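Local coordinates for beta-ketoacyl synthase (Burkholderia phymatum, PDB 4EWG), which probably catalyses the condensation step of fatty acid chain elongation, as a 3-oxoacyl-[acyl-carrier-protein] synthase of the thiolase-like superfamily, at residues S48-L53 with T208-S213; E117-F122 with V140-H145; Y301-G306 with W350-M355; D388-M393 with I407-R412. One frame throughout, in Å; residues are numbered along the deposited sequence.

Interaction 1. Residues S48-L53 with T208-S213; sequences SLHTRL and TLYATS. With IMD (imidazole), chain C.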
# COMPACT_ATOMS: atom_id res chain seq x y z
N SER A 48 -28.42 6.54 6.79
CA SER A 48 -28.90 5.57 5.82
C SER A 48 -28.14 4.26 5.83
O SER A 48 -27.60 3.88 4.81
CB SER A 48 -28.79 6.20 4.42
OG SER A 48 -29.27 7.54 4.46
N LEU A 49 -28.07 3.57 6.98
CA LEU A 49 -27.57 2.19 7.01
C LEU A 49 -28.75 1.25 7.19
O LEU A 49 -29.57 1.46 8.06
CB LEU A 49 -26.62 1.96 8.15
CG LEU A 49 -25.20 2.50 7.95
CD1 LEU A 49 -24.40 2.20 9.21
CD2 LEU A 49 -24.57 1.89 6.72
N HIS A 50 -28.83 0.23 6.35
CA HIS A 50 -29.86 -0.77 6.44
C HIS A 50 -29.50 -1.79 7.45
O HIS A 50 -30.34 -2.18 8.27
CB HIS A 50 -30.07 -1.41 5.09
CG HIS A 50 -30.59 -0.44 4.04
ND1 HIS A 50 -29.89 -0.11 2.93
CD2 HIS A 50 -31.74 0.31 4.01
CE1 HIS A 50 -30.59 0.79 2.21
NE2 HIS A 50 -31.71 1.06 2.88
N THR A 51 -28.25 -2.24 7.46
CA THR A 51 -27.86 -3.25 8.44
C THR A 51 -27.74 -2.66 9.84
O THR A 51 -27.37 -1.52 10.00
CB THR A 51 -26.56 -3.98 8.08
OG1 THR A 51 -26.42 -5.14 8.91
CG2 THR A 51 -25.36 -3.11 8.25
N ARG A 52 -28.06 -3.48 10.84
CA ARG A 52 -27.73 -3.21 12.23
C ARG A 52 -26.89 -4.35 12.82
O ARG A 52 -26.97 -4.63 14.02
CB ARG A 52 -29.03 -3.01 13.03
CG ARG A 52 -29.79 -1.75 12.66
CD ARG A 52 -29.01 -0.52 13.10
NE ARG A 52 -29.69 0.72 12.76
CZ ARG A 52 -29.56 1.36 11.61
NH1 ARG A 52 -28.79 0.90 10.65
NH2 ARG A 52 -30.23 2.49 11.42
N LEU A 53 -26.09 -5.01 11.99
CA LEU A 53 -25.26 -6.15 12.45
C LEU A 53 -23.77 -5.87 12.32
O LEU A 53 -23.34 -5.23 11.37
CB LEU A 53 -25.59 -7.40 11.63
CG LEU A 53 -27.06 -7.81 11.57
CD1 LEU A 53 -27.29 -8.88 10.51
CD2 LEU A 53 -27.46 -8.29 12.95
N THR A 208 -23.90 0.25 1.15
CA THR A 208 -24.29 0.98 -0.05
C THR A 208 -24.26 0.12 -1.30
O THR A 208 -24.80 0.51 -2.31
CB THR A 208 -23.39 2.20 -0.30
OG1 THR A 208 -22.02 1.76 -0.45
CG2 THR A 208 -23.49 3.21 0.88
N LEU A 209 -23.59 -1.03 -1.25
CA LEU A 209 -23.61 -1.99 -2.34
C LEU A 209 -24.72 -3.01 -2.17
O LEU A 209 -24.82 -3.93 -2.95
CB LEU A 209 -22.24 -2.73 -2.45
CG LEU A 209 -21.02 -1.89 -2.88
CD1 LEU A 209 -19.69 -2.66 -2.69
CD2 LEU A 209 -21.15 -1.41 -4.33
N TYR A 210 -25.53 -2.88 -1.12
CA TYR A 210 -26.50 -3.92 -0.73
C TYR A 210 -25.85 -5.29 -0.51
O TYR A 210 -26.45 -6.30 -0.81
CB TYR A 210 -27.63 -4.06 -1.75
CG TYR A 210 -28.30 -2.75 -2.01
CD1 TYR A 210 -27.76 -1.86 -2.93
CD2 TYR A 210 -29.48 -2.38 -1.32
CE1 TYR A 210 -28.33 -0.63 -3.16
CE2 TYR A 210 -30.09 -1.15 -1.57
CZ TYR A 210 -29.49 -0.28 -2.49
OH TYR A 210 -30.01 0.96 -2.76
N ALA A 211 -24.62 -5.31 -0.01
CA ALA A 211 -23.88 -6.57 0.20
C ALA A 211 -23.96 -7.00 1.65
O ALA A 211 -23.58 -8.14 1.98
CB ALA A 211 -22.42 -6.40 -0.21
N THR A 212 -24.50 -6.13 2.51
CA THR A 212 -24.62 -6.46 3.92
C THR A 212 -25.91 -7.26 4.20
O THR A 212 -26.95 -6.97 3.63
CB THR A 212 -24.67 -5.20 4.78
OG1 THR A 212 -25.61 -4.28 4.22
CG2 THR A 212 -23.32 -4.55 4.87
N SER A 213 -25.82 -8.22 5.10
CA SER A 213 -27.00 -8.87 5.68
C SER A 213 -27.84 -7.86 6.47
O SER A 213 -27.28 -7.02 7.19
CB SER A 213 -26.57 -9.98 6.62
OG SER A 213 -27.69 -10.59 7.25
N1 IMD C . -29.57 -4.81 1.63
C2 IMD C . -28.32 -5.15 2.05
N3 IMD C . -27.68 -4.03 2.46
C4 IMD C . -28.54 -2.97 2.29
C5 IMD C . -29.74 -3.46 1.78

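Interaction 2. Residues E117-F122 with V140-H145; sequences EPIRAF and VQMMPH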
# COMPACT_ATOMS: atom_id res chain seq x y z
N GLU A 117 -11.15 9.12 14.05
CA GLU A 117 -10.99 10.48 14.56
C GLU A 117 -10.49 11.45 13.49
O GLU A 117 -11.12 12.46 13.25
CB GLU A 117 -10.08 10.51 15.79
CG GLU A 117 -10.68 9.84 17.02
CD GLU A 117 -10.63 8.30 17.01
OE1 GLU A 117 -9.93 7.69 16.13
OE2 GLU A 117 -11.28 7.71 17.92
N PRO A 118 -9.35 11.14 12.85
CA PRO A 118 -8.81 12.09 11.87
C PRO A 118 -9.62 12.14 10.57
O PRO A 118 -9.68 13.21 9.94
CB PRO A 118 -7.40 11.57 11.61
CG PRO A 118 -7.49 10.11 11.92
CD PRO A 118 -8.41 10.03 13.09
N ILE A 119 -10.25 11.03 10.17
CA ILE A 119 -11.20 11.08 9.07
C ILE A 119 -12.29 12.10 9.38
O ILE A 119 -12.60 12.95 8.55
CB ILE A 119 -11.82 9.71 8.74
CG1 ILE A 119 -10.77 8.76 8.18
CG2 ILE A 119 -12.89 9.85 7.65
CD1 ILE A 119 -11.19 7.30 8.22
N ARG A 120 -12.86 12.05 10.58
CA ARG A 120 -13.83 13.06 11.04
C ARG A 120 -13.24 14.47 10.99
O ARG A 120 -13.90 15.42 10.53
CB ARG A 120 -14.32 12.75 12.47
CG ARG A 120 -15.48 13.65 12.95
CD ARG A 120 -15.87 13.53 14.43
NE ARG A 120 -14.67 13.26 15.18
CZ ARG A 120 -13.77 14.17 15.53
NH1 ARG A 120 -13.97 15.48 15.28
NH2 ARG A 120 -12.64 13.77 16.16
N ALA A 121 -12.01 14.62 11.48
CA ALA A 121 -11.38 15.93 11.60
C ALA A 121 -11.10 16.53 10.23
O ALA A 121 -11.46 17.66 9.95
CB ALA A 121 -10.09 15.84 12.42
N PHE A 122 -10.45 15.77 9.37
CA PHE A 122 -10.14 16.27 8.02
C PHE A 122 -11.41 16.45 7.15
O PHE A 122 -11.52 17.43 6.39
CB PHE A 122 -9.14 15.36 7.31
CG PHE A 122 -7.71 15.53 7.79
CD1 PHE A 122 -7.08 16.76 7.73
CD2 PHE A 122 -6.98 14.44 8.24
CE1 PHE A 122 -5.73 16.90 8.12
CE2 PHE A 122 -5.66 14.57 8.65
CZ PHE A 122 -5.03 15.80 8.59
N VAL A 140 -0.95 10.81 10.53
CA VAL A 140 -0.30 9.51 10.80
C VAL A 140 -1.28 8.46 11.32
O VAL A 140 -1.11 7.24 11.09
CB VAL A 140 0.92 9.63 11.77
CG1 VAL A 140 0.53 10.23 13.13
CG2 VAL A 140 1.56 8.27 11.97
N GLN A 141 -2.33 8.92 11.98
CA GLN A 141 -3.45 8.01 12.38
C GLN A 141 -4.42 7.69 11.21
O GLN A 141 -5.08 6.65 11.22
CB GLN A 141 -4.24 8.64 13.53
CG GLN A 141 -3.45 8.87 14.80
CD GLN A 141 -4.31 9.36 15.97
OE1 GLN A 141 -5.55 9.46 15.86
NE2 GLN A 141 -3.65 9.62 17.11
N MET A 142 -4.52 8.60 10.25
CA MET A 142 -5.41 8.43 9.06
C MET A 142 -4.73 7.77 7.87
O MET A 142 -5.36 7.10 7.08
CB MET A 142 -5.90 9.79 8.57
CG MET A 142 -6.97 9.66 7.47
SD MET A 142 -7.56 11.23 6.86
CE MET A 142 -8.26 10.82 5.24
N MET A 143 -3.41 7.93 7.76
CA MET A 143 -2.75 7.62 6.51
C MET A 143 -2.93 6.14 6.06
O MET A 143 -3.11 5.26 6.86
CB MET A 143 -1.28 8.00 6.56
CG MET A 143 -0.43 7.19 7.55
SD MET A 143 1.13 8.04 7.79
CE MET A 143 2.11 6.71 8.45
N PRO A 144 -2.91 5.89 4.75
CA PRO A 144 -3.06 4.53 4.21
C PRO A 144 -2.20 3.51 4.94
O PRO A 144 -2.63 2.39 5.21
CB PRO A 144 -2.59 4.71 2.77
CG PRO A 144 -3.03 6.12 2.46
CD PRO A 144 -2.66 6.87 3.69
N HIS A 145 -0.98 3.91 5.22
CA HIS A 145 0.01 3.02 5.81
C HIS A 145 0.18 3.20 7.30
O HIS A 145 1.22 2.89 7.83
CB HIS A 145 1.35 3.15 5.07
CG HIS A 145 1.89 4.57 4.98
ND1 HIS A 145 1.11 5.63 4.71
CD2 HIS A 145 3.18 5.06 5.10
CE1 HIS A 145 1.88 6.76 4.66
NE2 HIS A 145 3.13 6.42 4.92

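Interaction 3. Residues Y301-G306 with W350-M355; sequences YVNAHG and WWTIEM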
# COMPACT_ATOMS: atom_id res chain seq x y z
N TYR A 301 -7.17 -28.98 1.89
CA TYR A 301 -8.23 -28.09 2.40
C TYR A 301 -8.06 -26.69 1.87
O TYR A 301 -6.95 -26.20 1.68
CB TYR A 301 -8.24 -28.08 3.95
CG TYR A 301 -9.07 -26.98 4.60
CD1 TYR A 301 -10.41 -27.15 4.84
CD2 TYR A 301 -8.48 -25.76 4.99
CE1 TYR A 301 -11.18 -26.14 5.44
CE2 TYR A 301 -9.24 -24.75 5.58
CZ TYR A 301 -10.59 -24.95 5.81
OH TYR A 301 -11.36 -23.97 6.43
N VAL A 302 -9.18 -26.04 1.61
CA VAL A 302 -9.22 -24.66 1.27
C VAL A 302 -9.94 -23.90 2.36
O VAL A 302 -11.08 -24.23 2.69
CB VAL A 302 -9.94 -24.47 -0.07
CG1 VAL A 302 -10.16 -22.99 -0.37
CG2 VAL A 302 -9.16 -25.17 -1.16
N ASN A 303 -9.30 -22.84 2.88
CA ASN A 303 -9.98 -21.83 3.69
C ASN A 303 -10.53 -20.77 2.77
O ASN A 303 -9.81 -19.92 2.27
CB ASN A 303 -9.06 -21.21 4.76
CG ASN A 303 -9.82 -20.38 5.81
OD1 ASN A 303 -9.73 -19.13 5.83
ND2 ASN A 303 -10.57 -21.06 6.68
N ALA A 304 -11.84 -20.85 2.53
CA ALA A 304 -12.56 -19.92 1.72
C ALA A 304 -12.43 -18.48 2.24
O ALA A 304 -12.11 -18.22 3.40
CB ALA A 304 -14.04 -20.31 1.63
N HIS A 305 -12.68 -17.56 1.32
CA HIS A 305 -12.94 -16.18 1.66
C HIS A 305 -14.31 -16.16 2.25
O HIS A 305 -14.49 -15.67 3.37
CB HIS A 305 -12.83 -15.33 0.40
CG HIS A 305 -12.80 -13.86 0.65
ND1 HIS A 305 -11.95 -13.29 1.51
CD2 HIS A 305 -13.51 -12.82 0.06
CE1 HIS A 305 -12.15 -11.95 1.51
NE2 HIS A 305 -13.09 -11.67 0.61
N GLY A 306 -15.29 -16.69 1.51
CA GLY A 306 -16.60 -17.03 2.07
C GLY A 306 -17.30 -15.91 2.80
O GLY A 306 -17.64 -16.04 3.97
N TRP A 350 -3.62 -17.36 9.83
CA TRP A 350 -3.25 -17.79 11.19
C TRP A 350 -4.10 -18.97 11.62
O TRP A 350 -3.58 -20.04 11.93
CB TRP A 350 -3.42 -16.59 12.12
CG TRP A 350 -3.41 -16.87 13.59
CD1 TRP A 350 -2.82 -17.92 14.23
CD2 TRP A 350 -3.96 -16.04 14.64
NE1 TRP A 350 -3.04 -17.85 15.59
CE2 TRP A 350 -3.72 -16.72 15.89
CE3 TRP A 350 -4.69 -14.86 14.66
CZ2 TRP A 350 -4.13 -16.23 17.09
CZ3 TRP A 350 -5.11 -14.37 15.88
CH2 TRP A 350 -4.83 -15.04 17.06
N TRP A 351 -5.43 -18.79 11.61
CA TRP A 351 -6.35 -19.84 12.06
C TRP A 351 -6.28 -21.06 11.20
O TRP A 351 -6.39 -22.17 11.71
CB TRP A 351 -7.76 -19.32 12.14
CG TRP A 351 -7.92 -18.29 13.26
CD1 TRP A 351 -6.92 -17.68 13.99
CD2 TRP A 351 -9.15 -17.73 13.77
NE1 TRP A 351 -7.43 -16.82 14.88
CE2 TRP A 351 -8.77 -16.79 14.79
CE3 TRP A 351 -10.49 -17.91 13.50
CZ2 TRP A 351 -9.70 -16.07 15.50
CZ3 TRP A 351 -11.43 -17.16 14.21
CH2 TRP A 351 -11.04 -16.27 15.19
N THR A 352 -6.07 -20.89 9.89
CA THR A 352 -5.89 -22.04 8.99
C THR A 352 -4.64 -22.88 9.37
O THR A 352 -4.68 -24.09 9.29
CB THR A 352 -5.81 -21.59 7.51
OG1 THR A 352 -7.06 -21.02 7.16
CG2 THR A 352 -5.53 -22.75 6.57
N ILE A 353 -3.55 -22.22 9.77
CA ILE A 353 -2.34 -22.93 10.21
C ILE A 353 -2.58 -23.63 11.57
O ILE A 353 -2.15 -24.76 11.77
CB ILE A 353 -1.14 -22.00 10.32
CG1 ILE A 353 -0.71 -21.50 8.94
CG2 ILE A 353 0.04 -22.72 10.93
CD1 ILE A 353 0.27 -20.36 9.03
N GLU A 354 -3.30 -22.97 12.46
CA GLU A 354 -3.65 -23.57 13.74
C GLU A 354 -4.51 -24.82 13.55
O GLU A 354 -4.30 -25.83 14.20
CB GLU A 354 -4.41 -22.58 14.62
CG GLU A 354 -3.65 -21.31 14.93
CD GLU A 354 -2.65 -21.44 16.07
OE1 GLU A 354 -2.05 -22.53 16.23
OE2 GLU A 354 -2.46 -20.44 16.80
N MET A 355 -5.47 -24.75 12.63
CA MET A 355 -6.31 -25.87 12.35
C MET A 355 -5.51 -26.99 11.70
O MET A 355 -5.64 -28.16 12.09
CB MET A 355 -7.46 -25.44 11.46
CG MET A 355 -8.43 -24.53 12.18
SD MET A 355 -9.93 -24.22 11.24
CE MET A 355 -9.25 -23.35 9.83

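Interaction 4. Residues D388-M393 with I407-R412; sequences DAEYVM and IFRRVR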
# COMPACT_ATOMS: atom_id res chain seq x y z
N ASP A 388 -5.83 -34.69 7.81
CA ASP A 388 -4.42 -34.68 8.05
C ASP A 388 -3.76 -34.15 6.81
O ASP A 388 -3.45 -34.91 5.91
CB ASP A 388 -3.93 -36.10 8.37
CG ASP A 388 -2.45 -36.16 8.70
OD1 ASP A 388 -1.78 -35.12 8.75
OD2 ASP A 388 -1.95 -37.26 8.92
N ALA A 389 -3.52 -32.84 6.78
CA ALA A 389 -3.09 -32.19 5.57
C ALA A 389 -1.59 -32.06 5.51
O ALA A 389 -0.94 -31.83 6.49
CB ALA A 389 -3.78 -30.81 5.44
N GLU A 390 -1.04 -32.25 4.33
CA GLU A 390 0.34 -31.92 4.05
C GLU A 390 0.41 -30.50 3.49
O GLU A 390 1.38 -29.78 3.73
CB GLU A 390 0.92 -32.91 3.07
CG GLU A 390 2.41 -32.79 2.88
CD GLU A 390 3.21 -33.09 4.13
OE1 GLU A 390 2.75 -33.90 4.99
OE2 GLU A 390 4.31 -32.49 4.24
N TYR A 391 -0.62 -30.09 2.75
CA TYR A 391 -0.75 -28.71 2.32
C TYR A 391 -2.16 -28.16 2.46
O TYR A 391 -3.16 -28.87 2.18
CB TYR A 391 -0.33 -28.53 0.86
CG TYR A 391 1.07 -29.02 0.52
CD1 TYR A 391 1.31 -30.37 0.21
CD2 TYR A 391 2.15 -28.13 0.46
CE1 TYR A 391 2.59 -30.81 -0.12
CE2 TYR A 391 3.43 -28.56 0.14
CZ TYR A 391 3.65 -29.89 -0.15
OH TYR A 391 4.94 -30.29 -0.46
N VAL A 392 -2.23 -26.88 2.84
CA VAL A 392 -3.47 -26.15 2.84
C VAL A 392 -3.37 -24.86 2.05
O VAL A 392 -2.28 -24.33 1.84
CB VAL A 392 -3.95 -25.89 4.26
CG1 VAL A 392 -4.17 -27.25 4.96
CG2 VAL A 392 -2.95 -25.03 5.00
N MET A 393 -4.52 -24.38 1.60
CA MET A 393 -4.63 -23.14 0.86
C MET A 393 -5.62 -22.19 1.55
O MET A 393 -6.68 -22.61 2.03
CB MET A 393 -5.08 -23.42 -0.58
CG MET A 393 -5.24 -22.19 -1.46
SD MET A 393 -5.75 -22.59 -3.16
CE MET A 393 -4.16 -22.91 -3.92
N ILE A 407 -0.45 -20.77 -0.12
CA ILE A 407 -0.27 -22.16 0.21
C ILE A 407 0.75 -22.35 1.36
O ILE A 407 1.92 -21.92 1.27
CB ILE A 407 0.18 -23.00 -1.02
CG1 ILE A 407 -0.87 -22.90 -2.14
CG2 ILE A 407 0.38 -24.46 -0.62
CD1 ILE A 407 -0.48 -23.54 -3.47
N PHE A 408 0.29 -23.05 2.42
CA PHE A 408 1.12 -23.38 3.56
C PHE A 408 1.43 -24.89 3.60
O PHE A 408 0.54 -25.74 3.39
CB PHE A 408 0.41 -22.97 4.86
CG PHE A 408 0.04 -21.53 4.91
CD1 PHE A 408 1.02 -20.56 4.90
CD2 PHE A 408 -1.28 -21.14 4.92
CE1 PHE A 408 0.70 -19.22 4.91
CE2 PHE A 408 -1.62 -19.79 4.94
CZ PHE A 408 -0.62 -18.83 4.94
N ARG A 409 2.67 -25.21 3.89
CA ARG A 409 3.09 -26.60 3.99
C ARG A 409 3.12 -27.03 5.46
O ARG A 409 3.57 -26.28 6.34
CB ARG A 409 4.46 -26.81 3.35
CG ARG A 409 5.04 -28.14 3.72
CD ARG A 409 6.30 -28.53 2.97
NE ARG A 409 6.37 -29.97 3.04
CZ ARG A 409 7.20 -30.71 2.33
NH1 ARG A 409 8.10 -30.15 1.53
NH2 ARG A 409 7.16 -32.02 2.45
N ARG A 410 2.61 -28.23 5.72
CA ARG A 410 2.64 -28.80 7.08
C ARG A 410 4.06 -28.91 7.53
O ARG A 410 4.94 -29.20 6.75
CB ARG A 410 1.98 -30.20 7.07
CG ARG A 410 1.74 -30.82 8.44
CD ARG A 410 0.57 -30.18 9.17
NE ARG A 410 0.23 -30.89 10.40
CZ ARG A 410 -0.62 -31.92 10.51
NH1 ARG A 410 -1.27 -32.43 9.45
NH2 ARG A 410 -0.83 -32.47 11.70
N VAL A 411 4.30 -28.64 8.80
CA VAL A 411 5.58 -28.94 9.43
C VAL A 411 5.22 -29.81 10.62
O VAL A 411 4.69 -29.32 11.62
CB VAL A 411 6.33 -27.70 9.91
CG1 VAL A 411 7.45 -28.11 10.90
CG2 VAL A 411 6.84 -26.90 8.69
N ARG A 412 5.47 -31.10 10.45
CA ARG A 412 5.05 -32.11 11.38
C ARG A 412 6.08 -32.26 12.46
O ARG A 412 5.71 -32.74 13.55
CB ARG A 412 4.86 -33.44 10.67
CG ARG A 412 3.76 -33.43 9.64
CD ARG A 412 3.68 -34.77 8.94
NE ARG A 412 2.69 -34.75 7.87
CZ ARG A 412 1.37 -34.86 8.06
NH1 ARG A 412 0.85 -34.97 9.28
NH2 ARG A 412 0.56 -34.84 7.01
OXT ARG A 412 7.25 -31.92 12.26

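Interaction 1. Residues S48-L53 with T208-S213
T51 and S213 mark the closest backbone approach, their CA atoms 6.3 Å apart, where two irregular segments run within 33° of each other (CA of 50 to 53 against CA of 210 to 213). Upstream, Y210 takes a positive phi and closes the preceding helix with a Schellman motif. The join itself is one hydrogen bond: T51 OG1 donates to S213 O at 2.7 Å, meeting the carbonyl almost head-on, with a C=O...donor angle of 172°. OG1 stands anti to its own backbone N (chi1 -167°) and also accepts from L53 N at 3.1 Å, an ST turn, so one hydroxyl both shapes its own loop and ties it to the other. The CD1 methyl of L53 rests against S213 OG at van der Waals distance, 3.7 Å, while the T51 and T212 side chains cross at about a right angle. At the exposed end an imidazole, probably from the crystallisation liquor, donates N3 to T212 OG1 (2.7 Å), though the exact placing of its ring is doubtful. Within the thiolase-like fold, D207 at the end of helix 200-207 binds T212 OG1 and the backbone N of H50 and T51, and S213 OG bonds to D231 and T222. The contact thus joins the loop entering strand 53-54 to the loop leaving helix 200-207, with L49 resting on A204 of that helix and on M131 of the second subunit.

Interaction 2. Residues E117-F122 with V140-H145
P118 meets M142 where the two backbones come closest, CA to CA 5.7 Å, and the contact then follows one face of the helix through P118, I119 and F122. The pyrrolidine ring of P118 lies against the start of the M142 side chain, CG to M142 CB 3.7 Å, the two side chains sliding past each other in opposite directions. The same P118 CG touches Q141 CB at 3.9 Å; the amide end of Q141 is occupied elsewhere, NE2 donating to R72 O. One residue on, I119 CG1 reaches M142 CG at 4.0 Å, the side chains crossing at about a right angle. A turn after P118, F122 takes up the far end of the methionine: its CD2 is 3.5 Å from M142 SD, and the sulfur lies 4.8 Å from the ring centroid, 68° off the ring normal. M142 thus serves all three: CB meets P118, chi1 (-173°) sets CG anti to the backbone N, beside I119, and the extended chi2 carries SD on to F122. F122 also packs on P201 of the second subunit. This is a Met-aromatic contact within apolar helix packing, joining helix 116-128 to the last turn of helix 138-142 near the dimer interface of the ketosynthase fold.

Interaction 3. Residues Y301-G306 with W350-M355
N303 and T352 carry the closest approach, with CA atoms 6.7 Å apart, and the contact between them is one of van der Waals packing. T352 OG1 sits 3.1 Å from N303 CB; this hydroxyl, anti to its own carbonyl carbon, is engaged within its helix by a hydrogen bond to E348 O. Two further contacts meet at the M355 methyl: M355 CE lies 4.0 Å from Y301 OH and 4.1 Å from N303 ND2. The methionine chain bends at chi3 (-64°), which sets the direction of that methyl. T352 CG2 approaches Y301 CE2 at the ring edge, near the ring plane, at 4.3 Å.

All four touching residues are buried, and they place helix 344-358 on one face of the mixed sheet, as helices flank the sheet in the layered thiolase-like fold. The helix runs nearly antiparallel to strand 301-303: the local axes of that strand and of helix 350-355 pass 9.8 Å apart at 152°. Y301 and N303 point to the helix, V302 the other way, as strand alternation requires.

Polar bonds run within each segment. N303 ND2 donates to Y301 OH at 3.0 Å with an N-H...acceptor angle of 161°, the hydroxyl lying in the asparagine amide plane; Y301 OH also bonds to S331 OG, so the buried phenol is satisfied on two counts. On the helix, W350 NE1 donates to E354 OE2 at 2.9 Å.

Interaction 4. Residues D388-M393 with I407-R412
D388 OD1 and R412 form a direct ionic grip: R412 NH1 donates to D388 OD1 at 2.7 Å, on the syn lone pair of that oxygen, and R412 NH2 donates to the same oxygen from above the carboxylate plane. The two groups are turned steeply, their planes 80° apart. R412 also takes E390 side-on, NE to OE1 at 3.0 Å on the syn lone pair of OE1 and NH2 to OE1 as well, with planes only 36° apart, so one guanidinium spans two carboxylates. R410 NH1 donates to A389 O at 3.0 Å and more weakly to D388 OD1, while E390 OE2 has weak, long bonds to R409. Five charged residues therefore share one network, in which opposite charges would be expected to stabilise one another.

Inward of this cluster lies the antiparallel hairpin of strands 391-398 and 402-409, neighbouring inner strands of the mixed sheet; the local axes run 158° apart. V392 and F408 are a hydrogen-bonded pair (V392 N to F408 O 3.0 Å, F408 N to V392 O 2.9 Å), flanked by the non-hydrogen-bonded pairs Y391 with R409 and M393 with I407. On the Y391 face, the phenol oxygen stands 3.6 Å above the centre of the R409 guanidinium, and M393 CE packs on I407 CG1 at 3.7 Å. The other face carries V392 CG2 against F408 CB.

Further out, strand 299-303 continues the sheet beside 391-393 and strand 259-268 beside 407-409. Helix 344-358 packs against the V392 and F408 face, and R410 NH2 makes a weak bond to N359 OD1.

Interactions 3 and 4 adjoin: their centres are 11 Å apart, strands 299-303 and 391-398 are neighbours in the mixed sheet, and N303 N to M393 O (2.8 Å) and Y301 O to M393 N (3.0 Å) are probable hydrogen bonds. Helix 344-358 supplies one side of interaction 3 and also packs on interaction 4, T352 touching V392. Interaction 2 is nested inside the chain loop closed by interaction 1, centres 24 Å apart. Interactions 3 and 4 follow in series, interaction 4 about 37 and 39 Å, centre to centre, from interactions 1 and 2. Interactions 1 and 2 lie at the periphery touching the second subunit, interaction 3 in the buried interior, interaction 4 at the C-terminus.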